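Local coordinates for aminotransferase, class III (PDB 3I4J), which probably works as a pyridoxal-phosphate-dependent transaminase of class III, moving amino groups between substrates, at residues Ala109-Val114 and Glu149-Leu154; Asp175-Arg180 and Tyr214-Asp219. The protein carries 1 engineered substitution. All blocks are in the same frame, centred on the assembly; numbering follows the deposited sequence.

Following the chain from the N terminus, contact 1 opens near the end of helix 98-115, passes strand 123-127, and closes when the loop of residues 149-154 returns to that helix. Contact 2 opens afterwards, at the junction of helices 172-176 and 178-186, and closes on helix 213-224 once strand 191-196 has been laid down. The two therefore follow in series, neither nested nor crossed, with 34 and 33 residues enclosed. Both sit around the seven-stranded mixed sheet: contact 1 fixes a connecting loop to a helix, and contact 2 packs helices against each other. Their centres are about 24 Å apart, and they do not touch.

Contact 1 of 2, residues Ala109-Val114 and Glu149-Leu154; sequences ARQYHV and ELYTPL
The guanidinium of Arg110 is sandwiched: Pro153 CG lies 3.3 Å above one face, toward the rim, while Val114 CG2, one helical turn on from Arg110, covers the centre of the opposite face. In its plane, at the edge, sits the carbonyl oxygen of Leu150. This is an arginine reaching from helix 98-115 of the fold of class III aminotransferases, the type I fold of pyridoxal-phosphate enzymes, to hold the loop between strands 123-127 and 162-163. Two nitrogens grip the one oxygen side-on: Arg110 NE donates to Leu150 O at 2.8 Å, nearly in line with the C=O bond, and Arg110 NH2 reaches the same atom at 3.0 Å with a more bent N-H...O angle of 138°. The third nitrogen, NH1, is bonded to the carbonyls of Pro119 and Arg121, which helps fix the rotation of the group.

The Tyr151 ring stands almost perpendicular to the guanidinium, their planes 85° apart, and meets the aliphatic part of the arginine: Arg110 CG, anti to the backbone N (chi1 169°), is thereby placed 3.5 Å from Tyr151 CD1. Lys107 adds a cation-pi contact to this ring. Leu154 CD1 packs against Arg110 CD, and Val114 CG1 meets Leu150 CD1 in a looser apolar contact. Gln111 gives its amide nitrogen to Glu115; nearer its backbone, Gln111 CB lies 3.2 Å from Tyr151 OH.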
ATOM      1  N   ALA C 109      -0.661 -19.768  -2.580  1.00 20.36           N
ATOM      2  CA  ALA C 109      -0.275 -20.956  -3.335  1.00 20.30           C
ATOM      3  C   ALA C 109       0.453 -21.928  -2.417  1.00 21.60           C
ATOM      4  O   ALA C 109       0.204 -23.133  -2.454  1.00 22.10           O
ATOM      5  CB  ALA C 109       0.615 -20.573  -4.510  1.00 20.35           C
ATOM      6  N   ARG C 110       1.349 -21.401  -1.587  1.00 19.42           N
ATOM      7  CA  ARG C 110       2.100 -22.233  -0.653  1.00 20.09           C
ATOM      8  C   ARG C 110       1.168 -22.834   0.398  1.00 20.68           C
ATOM      9  O   ARG C 110       1.197 -24.043   0.637  1.00 21.12           O
ATOM     10  CB  ARG C 110       3.204 -21.406   0.019  1.00 19.88           C
ATOM     11  CG  ARG C 110       3.904 -22.076   1.211  1.00 20.16           C
ATOM     12  CD  ARG C 110       4.586 -23.396   0.862  1.00 21.55           C
ATOM     13  NE  ARG C 110       5.237 -23.988   2.036  1.00 23.21           N
ATOM     14  CZ  ARG C 110       5.704 -25.235   2.088  1.00 25.10           C
ATOM     15  NH1 ARG C 110       5.600 -26.032   1.033  1.00 24.82           N
ATOM     16  NH2 ARG C 110       6.272 -25.691   3.198  1.00 25.91           N
ATOM     17  N   GLN C 111       0.335 -22.002   1.015  1.00 20.24           N
ATOM     18  CA  GLN C 111      -0.588 -22.499   2.033  1.00 23.42           C
ATOM     19  C   GLN C 111      -1.531 -23.571   1.495  1.00 22.92           C
ATOM     20  O   GLN C 111      -1.839 -24.538   2.186  1.00 23.24           O
ATOM     21  CB  GLN C 111      -1.425 -21.363   2.625  1.00 25.84           C
ATOM     22  CG  GLN C 111      -2.343 -21.851   3.739  1.00 26.93           C
ATOM     23  CD  GLN C 111      -3.051 -20.731   4.467  1.00 29.69           C
ATOM     24  OE1 GLN C 111      -2.796 -19.551   4.218  1.00 30.68           O
ATOM     25  NE2 GLN C 111      -3.945 -21.095   5.382  1.00 30.51           N
ATOM     26  N   TYR C 112      -1.994 -23.388   0.265  1.00 22.13           N
ATOM     27  CA  TYR C 112      -2.903 -24.342  -0.363  1.00 22.27           C
ATOM     28  C   TYR C 112      -2.362 -25.774  -0.281  1.00 23.40           C
ATOM     29  O   TYR C 112      -3.063 -26.690   0.149  1.00 24.76           O
ATOM     30  CB  TYR C 112      -3.120 -23.954  -1.828  1.00 22.49           C
ATOM     31  CG  TYR C 112      -3.947 -24.936  -2.632  1.00 21.49           C
ATOM     32  CD1 TYR C 112      -5.334 -24.985  -2.499  1.00 24.01           C
ATOM     33  CD2 TYR C 112      -3.338 -25.807  -3.538  1.00 23.76           C
ATOM     34  CE1 TYR C 112      -6.101 -25.880  -3.253  1.00 26.32           C
ATOM     35  CE2 TYR C 112      -4.093 -26.705  -4.297  1.00 24.88           C
ATOM     36  CZ  TYR C 112      -5.472 -26.734  -4.149  1.00 26.55           C
ATOM     37  OH  TYR C 112      -6.227 -27.606  -4.903  1.00 30.08           O
ATOM     38  N   HIS C 113      -1.113 -25.963  -0.690  1.00 22.08           N
ATOM     39  CA  HIS C 113      -0.512 -27.291  -0.666  1.00 23.48           C
ATOM     40  C   HIS C 113      -0.224 -27.803   0.737  1.00 24.26           C
ATOM     41  O   HIS C 113      -0.322 -29.005   0.999  1.00 23.89           O
ATOM     42  CB  HIS C 113       0.750 -27.289  -1.525  1.00 22.47           C
ATOM     43  CG  HIS C 113       0.460 -27.083  -2.976  1.00 23.37           C
ATOM     44  ND1 HIS C 113       1.010 -26.055  -3.711  1.00 24.45           N
ATOM     45  CD2 HIS C 113      -0.391 -27.729  -3.809  1.00 21.48           C
ATOM     46  CE1 HIS C 113       0.509 -26.076  -4.933  1.00 21.96           C
ATOM     47  NE2 HIS C 113      -0.344 -27.081  -5.019  1.00 25.78           N
ATOM     48  N   VAL C 114       0.125 -26.897   1.642  1.00 22.59           N
ATOM     49  CA  VAL C 114       0.398 -27.286   3.019  1.00 24.34           C
ATOM     50  C   VAL C 114      -0.882 -27.796   3.686  1.00 24.13           C
ATOM     51  O   VAL C 114      -0.859 -28.789   4.422  1.00 25.08           O
ATOM     52  CB  VAL C 114       0.963 -26.098   3.832  1.00 23.25           C
ATOM     53  CG1 VAL C 114       0.924 -26.418   5.323  1.00 26.46           C
ATOM     54  CG2 VAL C 114       2.398 -25.812   3.398  1.00 24.22           C
ATOM     55  N   GLU C 149       7.537 -21.234  10.117  1.00 36.22           N
ATOM     56  CA  GLU C 149       8.296 -22.398   9.667  1.00 36.99           C
ATOM     57  C   GLU C 149       7.689 -23.074   8.445  1.00 36.24           C
ATOM     58  O   GLU C 149       8.357 -23.856   7.766  1.00 37.38           O
ATOM     59  CB  GLU C 149       8.436 -23.414  10.811  1.00 38.60           C
ATOM     60  CG  GLU C 149       7.119 -23.906  11.408  1.00 42.44           C
ATOM     61  CD  GLU C 149       6.278 -22.783  11.996  1.00 45.12           C
ATOM     62  OE1 GLU C 149       6.810 -21.994  12.808  1.00 44.61           O
ATOM     63  OE2 GLU C 149       5.080 -22.690  11.649  1.00 48.61           O
ATOM     64  N   LEU C 150       6.427 -22.771   8.160  1.00 35.08           N
ATOM     65  CA  LEU C 150       5.745 -23.361   7.012  1.00 34.35           C
ATOM     66  C   LEU C 150       6.007 -22.578   5.726  1.00 33.41           C
ATOM     67  O   LEU C 150       5.722 -23.064   4.631  1.00 33.37           O
ATOM     68  CB  LEU C 150       4.236 -23.409   7.263  1.00 34.87           C
ATOM     69  CG  LEU C 150       3.743 -24.233   8.454  1.00 36.71           C
ATOM     70  CD1 LEU C 150       2.227 -24.111   8.561  1.00 35.83           C
ATOM     71  CD2 LEU C 150       4.152 -25.693   8.279  1.00 37.70           C
ATOM     72  N   TYR C 151       6.563 -21.379   5.861  1.00 31.41           N
ATOM     73  CA  TYR C 151       6.823 -20.525   4.704  1.00 29.60           C
ATOM     74  C   TYR C 151       8.292 -20.208   4.434  1.00 29.12           C
ATOM     75  O   TYR C 151       8.631 -19.605   3.417  1.00 27.53           O
ATOM     76  CB  TYR C 151       6.017 -19.239   4.864  1.00 30.96           C
ATOM     77  CG  TYR C 151       4.531 -19.511   4.904  1.00 31.03           C
ATOM     78  CD1 TYR C 151       3.789 -19.593   3.727  1.00 32.33           C
ATOM     79  CD2 TYR C 151       3.876 -19.748   6.114  1.00 32.22           C
ATOM     80  CE1 TYR C 151       2.429 -19.909   3.750  1.00 31.37           C
ATOM     81  CE2 TYR C 151       2.514 -20.067   6.150  1.00 32.05           C
ATOM     82  CZ  TYR C 151       1.799 -20.146   4.965  1.00 33.89           C
ATOM     83  OH  TYR C 151       0.455 -20.462   4.993  1.00 33.17           O
ATOM     84  N   THR C 152       9.169 -20.625   5.339  1.00 26.81           N
ATOM     85  CA  THR C 152      10.595 -20.381   5.167  1.00 27.45           C
ATOM     86  C   THR C 152      11.190 -21.014   3.897  1.00 26.25           C
ATOM     87  O   THR C 152      12.205 -20.548   3.387  1.00 25.72           O
ATOM     88  CB  THR C 152      11.381 -20.906   6.373  1.00 29.07           C
ATOM     89  OG1 THR C 152      12.786 -20.802   6.112  1.00 36.07           O
ATOM     90  CG2 THR C 152      11.025 -22.341   6.628  1.00 24.79           C
ATOM     91  N   PRO C 153      10.584 -22.097   3.380  1.00 26.62           N
ATOM     92  CA  PRO C 153      11.190 -22.659   2.168  1.00 27.40           C
ATOM     93  C   PRO C 153      11.167 -21.699   0.976  1.00 26.65           C
ATOM     94  O   PRO C 153      11.946 -21.854   0.039  1.00 26.05           O
ATOM     95  CB  PRO C 153      10.373 -23.931   1.928  1.00 28.56           C
ATOM     96  CG  PRO C 153       9.057 -23.631   2.585  1.00 31.81           C
ATOM     97  CD  PRO C 153       9.471 -22.940   3.849  1.00 26.81           C
ATOM     98  N   LEU C 154      10.279 -20.708   1.023  1.00 26.32           N
ATOM     99  CA  LEU C 154      10.178 -19.720  -0.049  1.00 27.46           C
ATOM    100  C   LEU C 154      11.393 -18.791  -0.053  1.00 27.16           C
ATOM    101  O   LEU C 154      11.633 -18.069  -1.026  1.00 27.44           O
ATOM    102  CB  LEU C 154       8.894 -18.896   0.110  1.00 29.48           C
ATOM    103  CG  LEU C 154       7.569 -19.506  -0.371  1.00 30.63           C
ATOM    104  CD1 LEU C 154       7.453 -20.963   0.051  1.00 34.51           C
ATOM    105  CD2 LEU C 154       6.418 -18.692   0.194  1.00 29.86           C
TER

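Contact 2 of 2, residues Asp175-Arg180 and Tyr214-Asp219; sequences DAEGLR and YERVRD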
ATOM      1  N   ASP C 175       5.899 -24.065 -27.568  1.00 22.51           N
ATOM      2  CA  ASP C 175       6.693 -23.160 -26.736  1.00 21.60           C
ATOM      3  C   ASP C 175       6.351 -23.381 -25.260  1.00 21.96           C
ATOM      4  O   ASP C 175       7.233 -23.392 -24.396  1.00 21.24           O
ATOM      5  CB  ASP C 175       6.402 -21.707 -27.158  1.00 22.45           C
ATOM      6  CG  ASP C 175       7.409 -20.706 -26.599  1.00 24.82           C
ATOM      7  OD1 ASP C 175       8.618 -21.018 -26.569  1.00 25.19           O
ATOM      8  OD2 ASP C 175       6.987 -19.592 -26.213  1.00 23.72           O
ATOM      9  N   ALA C 176       5.067 -23.579 -24.982  1.00 20.91           N
ATOM     10  CA  ALA C 176       4.596 -23.798 -23.614  1.00 22.25           C
ATOM     11  C   ALA C 176       5.108 -25.112 -23.026  1.00 21.77           C
ATOM     12  O   ALA C 176       5.228 -25.250 -21.807  1.00 20.82           O
ATOM     13  CB  ALA C 176       3.067 -23.765 -23.582  1.00 21.80           C
ATOM     14  N   GLU C 177       5.407 -26.083 -23.886  1.00 22.33           N
ATOM     15  CA  GLU C 177       5.911 -27.370 -23.417  1.00 22.49           C
ATOM     16  C   GLU C 177       7.196 -27.206 -22.613  1.00 22.61           C
ATOM     17  O   GLU C 177       7.619 -28.118 -21.906  1.00 23.18           O
ATOM     18  CB  GLU C 177       6.129 -28.319 -24.602  1.00 23.84           C
ATOM     19  CG  GLU C 177       4.847 -29.013 -25.034  1.00 25.48           C
ATOM     20  CD  GLU C 177       4.368 -30.028 -24.010  1.00 26.45           C
ATOM     21  OE1 GLU C 177       3.141 -30.210 -23.872  1.00 26.24           O
ATOM     22  OE2 GLU C 177       5.220 -30.658 -23.349  1.00 28.05           O
ATOM     23  N   GLY C 178       7.813 -26.036 -22.714  1.00 23.68           N
ATOM     24  CA  GLY C 178       9.017 -25.792 -21.947  1.00 23.50           C
ATOM     25  C   GLY C 178       8.699 -25.898 -20.463  1.00 23.84           C
ATOM     26  O   GLY C 178       9.578 -26.201 -19.653  1.00 22.85           O
ATOM     27  N   LEU C 179       7.438 -25.659 -20.105  1.00 22.26           N
ATOM     28  CA  LEU C 179       7.021 -25.733 -18.708  1.00 22.40           C
ATOM     29  C   LEU C 179       7.054 -27.178 -18.224  1.00 22.12           C
ATOM     30  O   LEU C 179       7.440 -27.450 -17.084  1.00 21.62           O
ATOM     31  CB  LEU C 179       5.614 -25.143 -18.526  1.00 22.80           C
ATOM     32  CG  LEU C 179       5.028 -25.196 -17.106  1.00 21.82           C
ATOM     33  CD1 LEU C 179       5.967 -24.504 -16.122  1.00 23.64           C
ATOM     34  CD2 LEU C 179       3.655 -24.532 -17.090  1.00 23.33           C
ATOM     35  N   ARG C 180       6.648 -28.110 -19.083  1.00 22.33           N
ATOM     36  CA  ARG C 180       6.677 -29.511 -18.694  1.00 22.86           C
ATOM     37  C   ARG C 180       8.133 -29.918 -18.474  1.00 22.02           C
ATOM     38  O   ARG C 180       8.453 -30.597 -17.503  1.00 22.54           O
ATOM     39  CB  ARG C 180       6.059 -30.410 -19.771  1.00 22.27           C
ATOM     40  CG  ARG C 180       5.927 -31.866 -19.314  1.00 25.29           C
ATOM     41  CD  ARG C 180       5.626 -32.803 -20.478  1.00 24.36           C
ATOM     42  NE  ARG C 180       4.453 -32.377 -21.235  1.00 23.42           N
ATOM     43  CZ  ARG C 180       3.195 -32.673 -20.916  1.00 22.31           C
ATOM     44  NH1 ARG C 180       2.925 -33.410 -19.847  1.00 22.74           N
ATOM     45  NH2 ARG C 180       2.205 -32.224 -21.672  1.00 22.85           N
ATOM     46  N   TYR C 214      -1.031 -20.319 -23.515  1.00 19.73           N
ATOM     47  CA  TYR C 214      -1.660 -20.471 -22.212  1.00 19.16           C
ATOM     48  C   TYR C 214      -2.635 -21.631 -22.101  1.00 19.25           C
ATOM     49  O   TYR C 214      -2.882 -22.127 -20.999  1.00 18.64           O
ATOM     50  CB  TYR C 214      -2.300 -19.155 -21.781  1.00 17.52           C
ATOM     51  CG  TYR C 214      -1.242 -18.122 -21.473  1.00 16.57           C
ATOM     52  CD1 TYR C 214      -0.330 -18.321 -20.435  1.00 18.50           C
ATOM     53  CD2 TYR C 214      -1.096 -16.990 -22.272  1.00 17.54           C
ATOM     54  CE1 TYR C 214       0.718 -17.408 -20.209  1.00 17.28           C
ATOM     55  CE2 TYR C 214      -0.062 -16.080 -22.059  1.00 17.70           C
ATOM     56  CZ  TYR C 214       0.840 -16.295 -21.033  1.00 17.29           C
ATOM     57  OH  TYR C 214       1.878 -15.403 -20.856  1.00 18.51           O
ATOM     58  N   GLU C 215      -3.190 -22.066 -23.229  1.00 20.72           N
ATOM     59  CA  GLU C 215      -4.091 -23.211 -23.207  1.00 21.77           C
ATOM     60  C   GLU C 215      -3.252 -24.407 -22.752  1.00 21.67           C
ATOM     61  O   GLU C 215      -3.681 -25.197 -21.906  1.00 19.91           O
ATOM     62  CB  GLU C 215      -4.673 -23.483 -24.601  1.00 21.05           C
ATOM     63  CG  GLU C 215      -5.675 -22.436 -25.089  1.00 21.97           C
ATOM     64  CD  GLU C 215      -5.034 -21.250 -25.791  1.00 22.96           C
ATOM     65  OE1 GLU C 215      -3.802 -21.063 -25.691  1.00 22.13           O
ATOM     66  OE2 GLU C 215      -5.775 -20.490 -26.441  1.00 23.97           O
ATOM     67  N   ARG C 216      -2.047 -24.523 -23.311  1.00 21.40           N
ATOM     68  CA  ARG C 216      -1.142 -25.613 -22.958  1.00 21.27           C
ATOM     69  C   ARG C 216      -0.613 -25.442 -21.533  1.00 20.20           C
ATOM     70  O   ARG C 216      -0.497 -26.419 -20.794  1.00 20.33           O
ATOM     71  CB  ARG C 216       0.015 -25.696 -23.965  1.00 21.01           C
ATOM     72  CG  ARG C 216       1.043 -26.804 -23.680  1.00 23.37           C
ATOM     73  CD  ARG C 216       0.397 -28.186 -23.573  1.00 25.00           C
ATOM     74  NE  ARG C 216      -0.385 -28.512 -24.760  1.00 28.30           N
ATOM     75  CZ  ARG C 216       0.135 -28.886 -25.928  1.00 33.17           C
ATOM     76  NH1 ARG C 216       1.452 -28.999 -26.075  1.00 32.02           N
ATOM     77  NH2 ARG C 216      -0.664 -29.126 -26.961  1.00 33.18           N
ATOM     78  N   VAL C 217      -0.299 -24.209 -21.139  1.00 20.15           N
ATOM     79  CA  VAL C 217       0.174 -23.960 -19.777  1.00 19.59           C
ATOM     80  C   VAL C 217      -0.895 -24.397 -18.766  1.00 18.00           C
ATOM     81  O   VAL C 217      -0.590 -25.060 -17.777  1.00 19.21           O
ATOM     82  CB  VAL C 217       0.486 -22.455 -19.547  1.00 19.86           C
ATOM     83  CG1 VAL C 217       0.646 -22.170 -18.048  1.00 21.03           C
ATOM     84  CG2 VAL C 217       1.759 -22.074 -20.280  1.00 20.59           C
ATOM     85  N   ARG C 218      -2.143 -24.018 -19.022  1.00 19.26           N
ATOM     86  CA  ARG C 218      -3.255 -24.374 -18.138  1.00 19.41           C
ATOM     87  C   ARG C 218      -3.324 -25.893 -17.957  1.00 21.16           C
ATOM     88  O   ARG C 218      -3.448 -26.393 -16.836  1.00 19.68           O
ATOM     89  CB  ARG C 218      -4.573 -23.858 -18.725  1.00 20.15           C
ATOM     90  CG  ARG C 218      -5.842 -24.311 -17.997  1.00 22.20           C
ATOM     91  CD  ARG C 218      -6.000 -23.655 -16.634  1.00 23.08           C
ATOM     92  NE  ARG C 218      -5.280 -24.355 -15.578  1.00 23.38           N
ATOM     93  CZ  ARG C 218      -5.221 -23.941 -14.315  1.00 24.23           C
ATOM     94  NH1 ARG C 218      -5.838 -22.822 -13.954  1.00 21.92           N
ATOM     95  NH2 ARG C 218      -4.557 -24.647 -13.412  1.00 23.71           N
ATOM     96  N   ASP C 219      -3.236 -26.614 -19.069  1.00 20.64           N
ATOM     97  CA  ASP C 219      -3.292 -28.072 -19.049  1.00 21.36           C
ATOM     98  C   ASP C 219      -2.104 -28.691 -18.324  1.00 21.17           C
ATOM     99  O   ASP C 219      -2.269 -29.609 -17.525  1.00 20.20           O
ATOM    100  CB  ASP C 219      -3.382 -28.619 -20.477  1.00 22.88           C
ATOM    101  CG  ASP C 219      -4.714 -28.312 -21.137  1.00 22.49           C
ATOM    102  OD1 ASP C 219      -5.683 -27.991 -20.416  1.00 24.08           O
ATOM    103  OD2 ASP C 219      -4.801 -28.405 -22.381  1.00 24.76           O
TER
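Ala176 meets Arg216 and Val217 where the helices 172-176 and 178-186 lie against helix 213-224, a helix-helix packing on the mixed sheet of the aminotransferase fold. Its methyl points at the neighbouring helix: Ala176 CB is 3.6 Å from Arg216 CB and 3.9 Å from Val217 CG2. The backbones come close here, with the CA atoms of Ala176 and Val217 5.9 Å apart, and Tyr213 also touches the alanine.

Glu177 follows as the centre of a salt-bridge network with two arginines. Its chain bends at chi2 (-70°), placing CD where the carboxylate can serve both. Glu177 OE2 offers its syn lone pair to Arg180 NE at 2.8 Å, a straight bond lying in the guanidinium plane. From the other helix Arg216, its chain bent at chi2 and chi3, has NH1 3.0 Å from Glu177 OE1, but that hydrogen bond is weak at 130°, and the carboxylate and guanidinium planes are turned 61° apart. Replacing Glu177 by an alanine would probably leave Arg216 without this charged mate and Arg180 NE without its acceptor, leaving two neighbouring positive groups without the carboxylate they share.

One turn along from Ala176, Leu179 returns to the apolar side: Leu179 CD2 rests 3.9 Å from Val217 CG1, the two side chains crossing at about a right angle. Phe194 of strand 191-196 touches both residues, tying the helix pair to the sheet, while Ile220 packs on Leu179. Arg180, gripped by Glu177 within its own segment, makes a second bridge between the helices near the end of helix 213-224, where Arg180 NH1 forms a salt bridge with Glu223 OE2.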